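Local coordinates for protein Rik1-associated factor 1 (Schizosaccharomyces pombe, PDB 4O9D) that helps establish heterochromatin as a subunit of the Clr4 methyltransferase complex, which ubiquitylates and methylates histone H3, at residues N150-L155 and E175-G180; L171-A176 and I201-F206; F188-F191 and S196-V199; L215-A220 and S224-F229. One frame throughout, in Å; residues are numbered along the deposited sequence.

Contact 1. Residues N150-L155 and E175-G180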
loop_
_atom_site.group_PDB
_atom_site.type_symbol
_atom_site.label_atom_id
_atom_site.label_comp_id
_atom_site.label_asym_id
_atom_site.label_seq_id
_atom_site.Cartn_x
_atom_site.Cartn_y
_atom_site.Cartn_z
ATOM N N ASN A 150 14.490 -7.910 7.401
ATOM C CA ASN A 150 15.529 -8.226 8.383
ATOM C C ASN A 150 15.262 -7.588 9.742
ATOM O O ASN A 150 16.006 -7.814 10.686
ATOM C CB ASN A 150 16.939 -7.831 7.883
ATOM C CG ASN A 150 17.117 -6.335 7.729
ATOM O OD1 ASN A 150 16.209 -5.572 8.024
ATOM N ND2 ASN A 150 18.301 -5.906 7.272
ATOM N N GLY A 151 14.202 -6.787 9.846
ATOM C CA GLY A 151 13.855 -6.159 11.112
ATOM C C GLY A 151 14.302 -4.713 11.243
ATOM O O GLY A 151 13.894 -4.017 12.169
ATOM N N TYR A 152 15.138 -4.249 10.325
ATOM C CA TYR A 152 15.506 -2.825 10.269
ATOM C C TYR A 152 14.530 -1.979 9.444
ATOM O O TYR A 152 14.026 -2.444 8.426
ATOM C CB TYR A 152 16.888 -2.670 9.598
ATOM C CG TYR A 152 18.035 -3.089 10.490
ATOM C CD1 TYR A 152 18.168 -4.413 10.904
ATOM C CD2 TYR A 152 18.992 -2.163 10.919
ATOM C CE1 TYR A 152 19.233 -4.816 11.729
ATOM C CE2 TYR A 152 20.044 -2.553 11.753
ATOM C CZ TYR A 152 20.159 -3.881 12.147
ATOM O OH TYR A 152 21.193 -4.273 12.974
ATOM N N GLY A 153 14.321 -0.729 9.863
ATOM C CA GLY A 153 13.911 0.337 8.955
ATOM C C GLY A 153 15.144 1.145 8.490
ATOM O O GLY A 153 16.177 1.178 9.167
ATOM N N TYR A 154 15.048 1.776 7.330
ATOM C CA TYR A 154 16.097 2.683 6.860
ATOM C C TYR A 154 15.454 4.016 6.427
ATOM O O TYR A 154 14.286 4.044 5.989
ATOM C CB TYR A 154 16.834 2.047 5.693
ATOM C CG TYR A 154 17.400 0.673 5.974
ATOM C CD1 TYR A 154 18.675 0.520 6.521
ATOM C CD2 TYR A 154 16.679 -0.471 5.672
ATOM C CE1 TYR A 154 19.205 -0.743 6.780
ATOM C CE2 TYR A 154 17.195 -1.729 5.913
ATOM C CZ TYR A 154 18.476 -1.855 6.474
ATOM O OH TYR A 154 18.999 -3.101 6.714
ATOM N N LEU A 155 16.185 5.114 6.623
ATOM C CA LEU A 155 15.808 6.412 6.075
ATOM C C LEU A 155 16.857 6.802 5.016
ATOM O O LEU A 155 18.061 6.837 5.314
ATOM C CB LEU A 155 15.747 7.488 7.167
ATOM C CG LEU A 155 14.682 7.378 8.279
ATOM C CD1 LEU A 155 14.902 8.516 9.277
ATOM C CD2 LEU A 155 13.243 7.395 7.698
ATOM N N GLU A 175 15.028 -4.743 20.842
ATOM C CA GLU A 175 14.160 -5.780 21.398
ATOM C C GLU A 175 13.355 -6.520 20.293
ATOM O O GLU A 175 13.241 -7.756 20.296
ATOM C CB GLU A 175 13.224 -5.178 22.453
ATOM C CG GLU A 175 13.932 -4.790 23.749
ATOM C CD GLU A 175 14.616 -3.421 23.696
ATOM O OE1 GLU A 175 14.668 -2.772 22.617
ATOM O OE2 GLU A 175 15.088 -2.984 24.761
ATOM N N ALA A 176 12.832 -5.772 19.328
ATOM C CA ALA A 176 12.230 -6.393 18.153
ATOM C C ALA A 176 13.245 -7.301 17.467
ATOM O O ALA A 176 12.954 -8.452 17.129
ATOM C CB ALA A 176 11.748 -5.321 17.188
ATOM N N LEU A 177 14.460 -6.799 17.267
ATOM C CA LEU A 177 15.455 -7.605 16.565
ATOM C C LEU A 177 15.797 -8.879 17.339
ATOM O O LEU A 177 15.959 -9.933 16.736
ATOM C CB LEU A 177 16.705 -6.788 16.282
ATOM C CG LEU A 177 16.553 -5.730 15.190
ATOM C CD1 LEU A 177 17.699 -4.745 15.263
ATOM C CD2 LEU A 177 16.513 -6.365 13.828
ATOM N N GLU A 178 15.896 -8.790 18.666
ATOM C CA GLU A 178 16.149 -9.986 19.489
ATOM C C GLU A 178 15.096 -11.048 19.240
ATOM O O GLU A 178 15.386 -12.248 19.237
ATOM C CB GLU A 178 16.106 -9.645 20.982
ATOM C CG GLU A 178 17.279 -8.830 21.514
ATOM C CD GLU A 178 17.062 -8.440 22.972
ATOM O OE1 GLU A 178 16.249 -9.128 23.632
ATOM O OE2 GLU A 178 17.672 -7.450 23.455
ATOM N N LYS A 179 13.857 -10.596 19.063
ATOM C CA LYS A 179 12.729 -11.501 18.876
ATOM C C LYS A 179 12.579 -11.978 17.429
ATOM O O LYS A 179 11.666 -12.738 17.127
ATOM C CB LYS A 179 11.439 -10.827 19.359
ATOM C CG LYS A 179 11.405 -10.625 20.882
ATOM C CD LYS A 179 10.210 -9.801 21.294
ATOM C CE LYS A 179 9.994 -9.840 22.792
ATOM N NZ LYS A 179 8.871 -8.940 23.165
ATOM N N GLY A 180 13.479 -11.546 16.551
ATOM C CA GLY A 180 13.456 -11.965 15.158
ATOM C C GLY A 180 12.282 -11.427 14.334
ATOM O O GLY A 180 11.923 -12.040 13.334
#
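Asn150, whose carbonyl oxygen meets Leu177 across this contact, has a side-chain amide held at both ends. Its ND2 donates to Tyr154 OH at 2.9 Å, almost straight at 171° with the hydroxyl in the amide plane, and is also hydrogen-bonded to Thr130 OG1. At the other end, Asn150 OD1 accepts from Tyr152 N at 2.9 Å, the donor standing above the carbonyl plane. Because this acceptor serves the backbone N two residues on, the bond closes an Asx turn; CG placed between the backbone N and the carbonyl carbon (chi1 66°) makes that reach possible.

The turn offers Leu177 a bare piece of backbone. Leu177 CD2 lies 3.5 Å from Asn150 O and 3.8 Å from Gly151 C, a fit that depends on glycine: a modelled CB on Gly151 would come 2.7 Å from Leu177 CD2, and phi of 100° is itself costly for other residues. The Tyr152 ring borders the same leucine obliquely, CE1 lying 3.8 Å from Leu177 CD2, with the two side chains crossing at about a right angle.

No hydrogen bond spans the segments, and Gly180 ends the helix in a Schellman motif. The arrangement belongs to a WD-repeat beta-propeller, where helix 174-178, in the link between two successive blades, rests one leucine on the turn leading into strand 153-158.

Contact 2. Residues L171-A176 and I201-F206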
loop_
_atom_site.group_PDB
_atom_site.type_symbol
_atom_site.label_atom_id
_atom_site.label_comp_id
_atom_site.label_asym_id
_atom_site.label_seq_id
_atom_site.Cartn_x
_atom_site.Cartn_y
_atom_site.Cartn_z
ATOM N N LEU A 171 17.113 2.497 11.384
ATOM C CA LEU A 171 16.128 2.595 12.440
ATOM C C LEU A 171 16.039 1.230 13.125
ATOM O O LEU A 171 15.482 0.261 12.572
ATOM C CB LEU A 171 14.737 3.005 11.886
ATOM C CG LEU A 171 14.647 4.311 11.079
ATOM C CD1 LEU A 171 13.226 4.453 10.429
ATOM C CD2 LEU A 171 14.978 5.516 11.926
ATOM N N ILE A 172 16.553 1.181 14.349
ATOM C CA ILE A 172 16.872 -0.072 15.022
ATOM C C ILE A 172 16.082 -0.141 16.316
ATOM O O ILE A 172 16.133 0.781 17.117
ATOM C CB ILE A 172 18.416 -0.142 15.320
ATOM C CG1 ILE A 172 19.216 -0.151 14.010
ATOM C CG2 ILE A 172 18.791 -1.367 16.140
ATOM C CD1 ILE A 172 20.730 -0.074 14.236
ATOM N N TYR A 173 15.300 -1.205 16.491
ATOM C CA TYR A 173 14.585 -1.416 17.750
ATOM C C TYR A 173 15.115 -2.750 18.250
ATOM O O TYR A 173 14.663 -3.806 17.811
ATOM C CB TYR A 173 13.071 -1.431 17.515
ATOM C CG TYR A 173 12.194 -1.733 18.728
ATOM C CD1 TYR A 173 12.720 -1.789 20.010
ATOM C CD2 TYR A 173 10.825 -1.981 18.560
ATOM C CE1 TYR A 173 11.905 -2.068 21.102
ATOM C CE2 TYR A 173 10.004 -2.268 19.635
ATOM C CZ TYR A 173 10.541 -2.305 20.903
ATOM O OH TYR A 173 9.724 -2.591 21.970
ATOM N N PRO A 174 16.145 -2.706 19.116
ATOM C CA PRO A 174 16.886 -3.916 19.485
ATOM C C PRO A 174 16.026 -5.049 20.015
ATOM O O PRO A 174 16.274 -6.195 19.656
ATOM C CB PRO A 174 17.852 -3.425 20.578
ATOM C CG PRO A 174 18.011 -1.967 20.339
ATOM C CD PRO A 174 16.675 -1.503 19.793
ATOM N N GLU A 175 15.028 -4.743 20.842
ATOM C CA GLU A 175 14.160 -5.780 21.398
ATOM C C GLU A 175 13.355 -6.520 20.293
ATOM O O GLU A 175 13.241 -7.756 20.296
ATOM C CB GLU A 175 13.224 -5.178 22.453
ATOM C CG GLU A 175 13.932 -4.790 23.749
ATOM C CD GLU A 175 14.616 -3.421 23.696
ATOM O OE1 GLU A 175 14.668 -2.772 22.617
ATOM O OE2 GLU A 175 15.088 -2.984 24.761
ATOM N N ALA A 176 12.832 -5.772 19.328
ATOM C CA ALA A 176 12.230 -6.393 18.153
ATOM C C ALA A 176 13.245 -7.301 17.467
ATOM O O ALA A 176 12.954 -8.452 17.129
ATOM C CB ALA A 176 11.748 -5.321 17.188
ATOM N N ILE A 201 6.756 2.344 12.692
ATOM C CA ILE A 201 7.077 1.062 12.076
ATOM C C ILE A 201 6.258 -0.089 12.671
ATOM O O ILE A 201 6.187 -0.263 13.895
ATOM C CB ILE A 201 8.542 0.696 12.263
ATOM C CG1 ILE A 201 9.445 1.792 11.700
ATOM C CG2 ILE A 201 8.858 -0.654 11.574
ATOM C CD1 ILE A 201 10.902 1.410 11.678
ATOM N N GLY A 202 5.703 -0.913 11.801
ATOM C CA GLY A 202 4.909 -2.044 12.258
ATOM C C GLY A 202 5.698 -3.297 12.002
ATOM O O GLY A 202 6.288 -3.432 10.929
ATOM N N TYR A 203 5.718 -4.201 12.986
ATOM C CA TYR A 203 6.478 -5.439 12.877
ATOM C C TYR A 203 5.568 -6.676 12.849
ATOM O O TYR A 203 4.488 -6.689 13.461
ATOM C CB TYR A 203 7.473 -5.566 14.052
ATOM C CG TYR A 203 8.499 -4.454 14.141
ATOM C CD1 TYR A 203 8.185 -3.225 14.722
ATOM C CD2 TYR A 203 9.803 -4.643 13.691
ATOM C CE1 TYR A 203 9.140 -2.194 14.821
ATOM C CE2 TYR A 203 10.757 -3.613 13.773
ATOM C CZ TYR A 203 10.424 -2.410 14.348
ATOM O OH TYR A 203 11.372 -1.405 14.436
ATOM N N ASP A 204 6.010 -7.715 12.152
ATOM C CA ASP A 204 5.319 -8.998 12.187
ATOM C C ASP A 204 6.373 -10.104 12.270
ATOM O O ASP A 204 7.546 -9.807 12.373
ATOM C CB ASP A 204 4.376 -9.160 10.989
ATOM C CG ASP A 204 5.091 -9.055 9.632
ATOM O OD1 ASP A 204 6.342 -9.135 9.574
ATOM O OD2 ASP A 204 4.381 -8.931 8.605
ATOM N N SER A 205 5.965 -11.365 12.243
ATOM C CA SER A 205 6.900 -12.460 12.469
ATOM C C SER A 205 6.680 -13.652 11.538
ATOM O O SER A 205 5.683 -14.353 11.643
ATOM C CB SER A 205 6.781 -12.931 13.913
ATOM O OG SER A 205 5.420 -13.257 14.199
ATOM N N PHE A 206 7.642 -13.912 10.655
ATOM C CA PHE A 206 7.535 -15.037 9.716
ATOM C C PHE A 206 8.076 -16.345 10.296
ATOM O O PHE A 206 7.778 -17.429 9.788
ATOM C CB PHE A 206 8.284 -14.720 8.423
ATOM C CG PHE A 206 7.682 -13.595 7.642
ATOM C CD1 PHE A 206 7.942 -12.281 7.988
ATOM C CD2 PHE A 206 6.859 -13.852 6.567
ATOM C CE1 PHE A 206 7.398 -11.247 7.275
ATOM C CE2 PHE A 206 6.307 -12.823 5.843
ATOM C CZ PHE A 206 6.571 -11.517 6.200
HETATM O O HOH W 1 14.033 -1.783 13.795
#
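Tyr203 reaches from its strand across to the linker and touches it along the length of its ring. From CB, which is directed toward the 171-176 segment, the ring sets off with CG beside the backbone N and anti to the carbonyl carbon (chi1 -60°). On one flank, CD2 and CE2 lie under the methyl of Ala176: Ala176 CB is 4.2 Å from the centroid of the Tyr203 ring and only 20° off its normal, a CH-pi contact over the face. Ile201 CG2 sits against the opposite face, 3.5 Å above the Tyr203 plane and toward its rim. On the other flank, Tyr203 CE1 approaches the edge of the Tyr173 ring, 4.1 Å from Tyr173 CD2.

At the tip, Tyr203 OH packs 3.5 Å from Tyr173 CB and donates to a water at 2.8 Å, which lies in the ring plane. That water donates in turn to Leu171 O and weakly accepts from Tyr173 N, so it bridges the tyrosine to the linker backbone. A phenylalanine in place of Tyr203 would probably keep the ring contacts but lose the hydroxyl's bond to the water, breaking the bridge between the strand and the backbone of Leu171 and Tyr173.

Beside this, Leu171 CD1 meets Ile201 CD1 at 4.0 Å. The contact thus joins the end of strand 165-171 and the start of helix 174-178 to strand 198-204, with Phe218 of strand 214-219 also touching Tyr203.

Contact 3. Residues F188-F191 and S196-V199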
loop_
_atom_site.group_PDB
_atom_site.type_symbol
_atom_site.label_atom_id
_atom_site.label_comp_id
_atom_site.label_asym_id
_atom_site.label_seq_id
_atom_site.Cartn_x
_atom_site.Cartn_y
_atom_site.Cartn_z
ATOM N N PHE A 188 5.388 8.001 7.729
ATOM C CA PHE A 188 5.766 9.221 8.416
ATOM C C PHE A 188 4.586 9.877 9.115
ATOM O O PHE A 188 3.446 9.709 8.691
ATOM C CB PHE A 188 6.343 10.214 7.413
ATOM C CG PHE A 188 7.750 9.894 6.971
ATOM C CD1 PHE A 188 8.835 10.243 7.767
ATOM C CD2 PHE A 188 7.989 9.256 5.759
ATOM C CE1 PHE A 188 10.170 9.954 7.352
ATOM C CE2 PHE A 188 9.305 8.970 5.346
ATOM C CZ PHE A 188 10.386 9.335 6.153
ATOM N N SER A 189 4.866 10.675 10.143
ATOM C CA SER A 189 3.807 11.384 10.848
ATOM C C SER A 189 4.307 12.736 11.364
ATOM O O SER A 189 5.382 12.802 11.974
ATOM C CB SER A 189 3.313 10.512 12.009
ATOM O OG SER A 189 2.304 11.155 12.766
ATOM N N ASN A 190 3.544 13.806 11.122
ATOM C CA ASN A 190 3.904 15.138 11.649
ATOM C C ASN A 190 2.713 16.063 11.936
ATOM O O ASN A 190 2.880 17.281 12.066
ATOM C CB ASN A 190 4.920 15.882 10.751
ATOM C CG ASN A 190 4.374 16.221 9.365
ATOM O OD1 ASN A 190 3.157 16.268 9.132
ATOM N ND2 ASN A 190 5.290 16.480 8.433
ATOM N N PHE A 191 1.523 15.498 12.052
ATOM C CA PHE A 191 0.366 16.273 12.515
ATOM C C PHE A 191 0.159 17.481 11.590
ATOM O O PHE A 191 0.083 18.633 12.031
ATOM C CB PHE A 191 0.572 16.679 13.983
ATOM C CG PHE A 191 -0.621 17.338 14.628
ATOM C CD1 PHE A 191 -1.907 16.896 14.375
ATOM C CD2 PHE A 191 -0.442 18.408 15.514
ATOM C CE1 PHE A 191 -3.017 17.513 14.981
ATOM C CE2 PHE A 191 -1.543 19.028 16.130
ATOM C CZ PHE A 191 -2.824 18.573 15.863
ATOM N N SER A 196 7.436 17.909 14.504
ATOM C CA SER A 196 8.579 17.330 13.773
ATOM C C SER A 196 8.232 15.926 13.231
ATOM O O SER A 196 7.295 15.266 13.720
ATOM C CB SER A 196 9.821 17.246 14.659
ATOM O OG SER A 196 9.586 16.442 15.801
ATOM N N ASP A 197 8.977 15.474 12.228
ATOM C CA ASP A 197 8.710 14.168 11.596
ATOM C C ASP A 197 9.030 12.978 12.492
ATOM O O ASP A 197 10.116 12.888 13.055
ATOM C CB ASP A 197 9.506 14.021 10.298
ATOM C CG ASP A 197 8.871 14.773 9.131
ATOM O OD1 ASP A 197 7.989 15.622 9.378
ATOM O OD2 ASP A 197 9.262 14.516 7.972
ATOM N N LYS A 198 8.080 12.053 12.608
ATOM C CA LYS A 198 8.328 10.775 13.288
ATOM C C LYS A 198 8.040 9.657 12.275
ATOM O O LYS A 198 7.356 9.888 11.271
ATOM C CB LYS A 198 7.421 10.616 14.521
ATOM C CG LYS A 198 7.423 11.800 15.509
ATOM C CD LYS A 198 8.801 11.963 16.170
ATOM C CE LYS A 198 8.860 13.194 17.086
ATOM N NZ LYS A 198 9.998 13.127 18.070
ATOM N N VAL A 199 8.547 8.464 12.551
ATOM C CA VAL A 199 8.428 7.320 11.658
ATOM C C VAL A 199 7.787 6.225 12.486
ATOM O O VAL A 199 8.296 5.849 13.547
ATOM C CB VAL A 199 9.805 6.837 11.180
ATOM C CG1 VAL A 199 9.671 5.628 10.233
ATOM C CG2 VAL A 199 10.551 7.998 10.518
#
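Ser189 and Lys198 form an antiparallel hydrogen-bonded pair with bonds in both directions. Ser189 N donates to Lys198 O at 2.8 Å, bent to 144°, while Lys198 N returns a straighter bond to Ser189 O at 2.9 Å, in the carbonyl plane. One step toward the loop, side chains take over: Asn190 ND2 donates to Asp197 OD1 at 3.0 Å. The carboxylate oxygen is met on its syn side but 27° out of its plane, consistent with amide and carboxylate planes turned 46° apart, while the acceptor stays close to the amide plane.

Other partners settle which way the groups face. Asn190 OD1 accepts from Gly193 N within the hairpin loop, which identifies the nitrogen end of the amide, and ND2 has a second, weak bond to Asp140 OD2. Ser189 OG is bonded to Tyr268 OH, and the bent chain of Lys198 carries NZ away to a salt bridge with Asp219 OD1.

Beyond the polar pairs lies the non-hydrogen-bonded pair Phe188-Val199. The two side chains run side by side and point the same way, with Phe188 CE1 3.7 Å from Val199 CG2; on the backbone, Phe188 CA makes a CA-H...O contact of 3.3 Å with Lys198 O. Leu155 of strand 153-158 packs on both side chains.

Chemically, the hairpin end is tied by one neutral amide, whose nitrogen donates to Asp197 and weakly to Asp140, probably easing some of the negative charge there, while its oxygen holds the loop through Gly193 N.

Contact 4. Residues L215-A220 and S224-F229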
loop_
_atom_site.group_PDB
_atom_site.type_symbol
_atom_site.label_atom_id
_atom_site.label_comp_id
_atom_site.label_asym_id
_atom_site.label_seq_id
_atom_site.Cartn_x
_atom_site.Cartn_y
_atom_site.Cartn_z
ATOM N N LEU A 215 4.357 -2.467 17.343
ATOM C CA LEU A 215 4.276 -1.174 16.681
ATOM C C LEU A 215 5.172 -0.187 17.450
ATOM O O LEU A 215 5.036 -0.049 18.676
ATOM C CB LEU A 215 2.807 -0.710 16.653
ATOM C CG LEU A 215 2.508 0.524 15.799
ATOM C CD1 LEU A 215 2.672 0.158 14.297
ATOM C CD2 LEU A 215 1.131 1.050 16.112
ATOM N N ALA A 216 6.134 0.434 16.752
ATOM C CA ALA A 216 7.096 1.336 17.395
ATOM C C ALA A 216 7.175 2.710 16.728
ATOM O O ALA A 216 6.729 2.889 15.583
ATOM C CB ALA A 216 8.482 0.709 17.409
ATOM N N LEU A 217 7.752 3.676 17.443
ATOM C CA LEU A 217 7.902 5.015 16.908
ATOM C C LEU A 217 9.364 5.433 16.917
ATOM O O LEU A 217 10.089 5.126 17.872
ATOM C CB LEU A 217 7.107 5.999 17.753
ATOM C CG LEU A 217 6.877 7.394 17.153
ATOM C CD1 LEU A 217 5.906 7.358 15.931
ATOM C CD2 LEU A 217 6.372 8.362 18.254
ATOM N N PHE A 218 9.783 6.151 15.871
ATOM C CA PHE A 218 11.150 6.678 15.777
ATOM C C PHE A 218 11.119 8.196 15.485
ATOM O O PHE A 218 10.175 8.705 14.873
ATOM C CB PHE A 218 11.909 5.971 14.654
ATOM C CG PHE A 218 12.288 4.543 14.958
ATOM C CD1 PHE A 218 11.364 3.511 14.802
ATOM C CD2 PHE A 218 13.572 4.234 15.369
ATOM C CE1 PHE A 218 11.723 2.190 15.078
ATOM C CE2 PHE A 218 13.940 2.933 15.646
ATOM C CZ PHE A 218 13.018 1.905 15.511
ATOM N N ASP A 219 12.145 8.925 15.919
ATOM C CA ASP A 219 12.292 10.324 15.518
ATOM C C ASP A 219 13.077 10.373 14.204
ATOM O O ASP A 219 14.155 9.766 14.097
ATOM C CB ASP A 219 13.032 11.122 16.606
ATOM C CG ASP A 219 13.225 12.565 16.220
ATOM O OD1 ASP A 219 12.214 13.295 16.171
ATOM O OD2 ASP A 219 14.376 12.951 15.926
ATOM N N ALA A 220 12.563 11.072 13.192
ATOM C CA ALA A 220 13.228 11.033 11.886
ATOM C C ALA A 220 14.503 11.880 11.791
ATOM O O ALA A 220 15.418 11.488 11.107
ATOM C CB ALA A 220 12.274 11.416 10.742
ATOM N N SER A 224 16.309 8.052 15.872
ATOM C CA SER A 224 16.405 7.293 17.117
ATOM C C SER A 224 15.059 6.702 17.549
ATOM O O SER A 224 13.988 7.246 17.248
ATOM C CB SER A 224 16.964 8.184 18.228
ATOM O OG SER A 224 16.162 9.350 18.348
ATOM N N PHE A 225 15.123 5.582 18.247
ATOM C CA PHE A 225 13.928 4.966 18.834
ATOM C C PHE A 225 13.295 5.899 19.853
ATOM O O PHE A 225 14.001 6.501 20.663
ATOM C CB PHE A 225 14.339 3.664 19.515
ATOM C CG PHE A 225 13.210 2.924 20.162
ATOM C CD1 PHE A 225 12.346 2.147 19.402
ATOM C CD2 PHE A 225 13.030 2.974 21.536
ATOM C CE1 PHE A 225 11.313 1.444 19.998
ATOM C CE2 PHE A 225 11.986 2.268 22.141
ATOM C CZ PHE A 225 11.136 1.503 21.367
ATOM N N VAL A 226 11.965 6.016 19.825
ATOM C CA VAL A 226 11.260 6.853 20.778
ATOM C C VAL A 226 10.418 6.025 21.759
ATOM O O VAL A 226 10.528 6.221 22.965
ATOM C CB VAL A 226 10.406 7.916 20.059
ATOM C CG1 VAL A 226 9.426 8.591 21.011
ATOM C CG2 VAL A 226 11.326 8.935 19.361
ATOM N N GLN A 227 9.595 5.101 21.257
ATOM C CA GLN A 227 8.722 4.313 22.127
ATOM C C GLN A 227 8.124 3.078 21.420
ATOM O O GLN A 227 8.029 3.017 20.177
ATOM C CB GLN A 227 7.570 5.186 22.633
ATOM C CG GLN A 227 6.491 5.420 21.591
ATOM C CD GLN A 227 5.357 6.335 22.058
ATOM O OE1 GLN A 227 5.587 7.335 22.732
ATOM N NE2 GLN A 227 4.124 6.005 21.666
ATOM N N LYS A 228 7.760 2.081 22.218
ATOM C CA LYS A 228 6.833 1.044 21.751
ATOM C C LYS A 228 5.404 1.538 22.055
ATOM O O LYS A 228 5.127 2.011 23.168
ATOM C CB LYS A 228 7.117 -0.278 22.467
ATOM C CG LYS A 228 6.315 -1.482 21.987
ATOM C CD LYS A 228 6.503 -2.675 22.953
ATOM C CE LYS A 228 6.260 -4.025 22.253
ATOM N NZ LYS A 228 6.459 -5.208 23.171
ATOM N N PHE A 229 4.498 1.454 21.077
ATOM C CA PHE A 229 3.104 1.770 21.356
ATOM C C PHE A 229 2.545 0.693 22.293
ATOM O O PHE A 229 2.961 -0.465 22.234
ATOM C CB PHE A 229 2.288 1.832 20.065
ATOM C CG PHE A 229 2.559 3.057 19.233
ATOM C CD1 PHE A 229 1.872 4.234 19.473
ATOM C CD2 PHE A 229 3.506 3.034 18.231
ATOM C CE1 PHE A 229 2.109 5.367 18.707
ATOM C CE2 PHE A 229 3.738 4.151 17.460
ATOM C CZ PHE A 229 3.038 5.327 17.700
HETATM O O HOH W 2 3.408 -2.458 20.163
#
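Phe229 packs against Leu215 and Leu217 at the apolar centre of this hairpin. Leu215 CG lies 3.6 Å from Phe229 CD2, and Leu217 CB lies 3.9 Å from Phe229 CE2, reaching the ring obliquely. Cutting Phe229 back to an alanine is likely to open a gap beside Leu215 and Leu217, which would lose their contacts with the ring. Gln227 NE2, bonded to Tyr268 O, lies above one face of the Phe229 ring, toward its rim.

On the sheet face opposite Leu217 and Gln227, Phe225 directs its edge at the face of Phe218 in a T-shaped pair, centroids 5.7 Å apart and planes at 81°. Phe225, with CG anti to the backbone N (chi1 180°), also brings CE1 to 3.9 Å from Ala216 CB.

Backbone bonds join the two strands. Leu217 N donates to Gln227 O at 2.8 Å, and Leu217 O accepts from Val226 N at 2.9 Å and more weakly from Gln227 N. At the polar edge, a water joins Leu215 N to Phe229 O, and Lys228 NZ pairs with Asp233.

Two residues, Val226 and Gln227, therefore face the single Leu217: a classic beta bulge, here in the outermost strand of a four-stranded propeller blade.

In the fold
Contacts 1 and 2 share helix 174-178 and have centres about 4 Å apart: contact 1 sets this linking helix on the blade that ends in strand 165-171, and contact 2 sets it against the next blade, in which contacts 3 and 4 join neighbouring strands. Strand 198-204 serves contacts 2 and 3 and pairs with strand 214-219 of contact 4, Ile201 O lying 2.9 Å from Ala216 N and Val199 O 2.8 Å from Phe218 N. Contacts 1 and 2 thus mark the blade-to-blade seam. Tyr173 of contact 2, stacked on Phe225, links it to contact 4; Leu155 of contact 1, with CD2 3.8 Å from Phe188 CZ, links it to contact 3, although those centres lie about 20 Å apart.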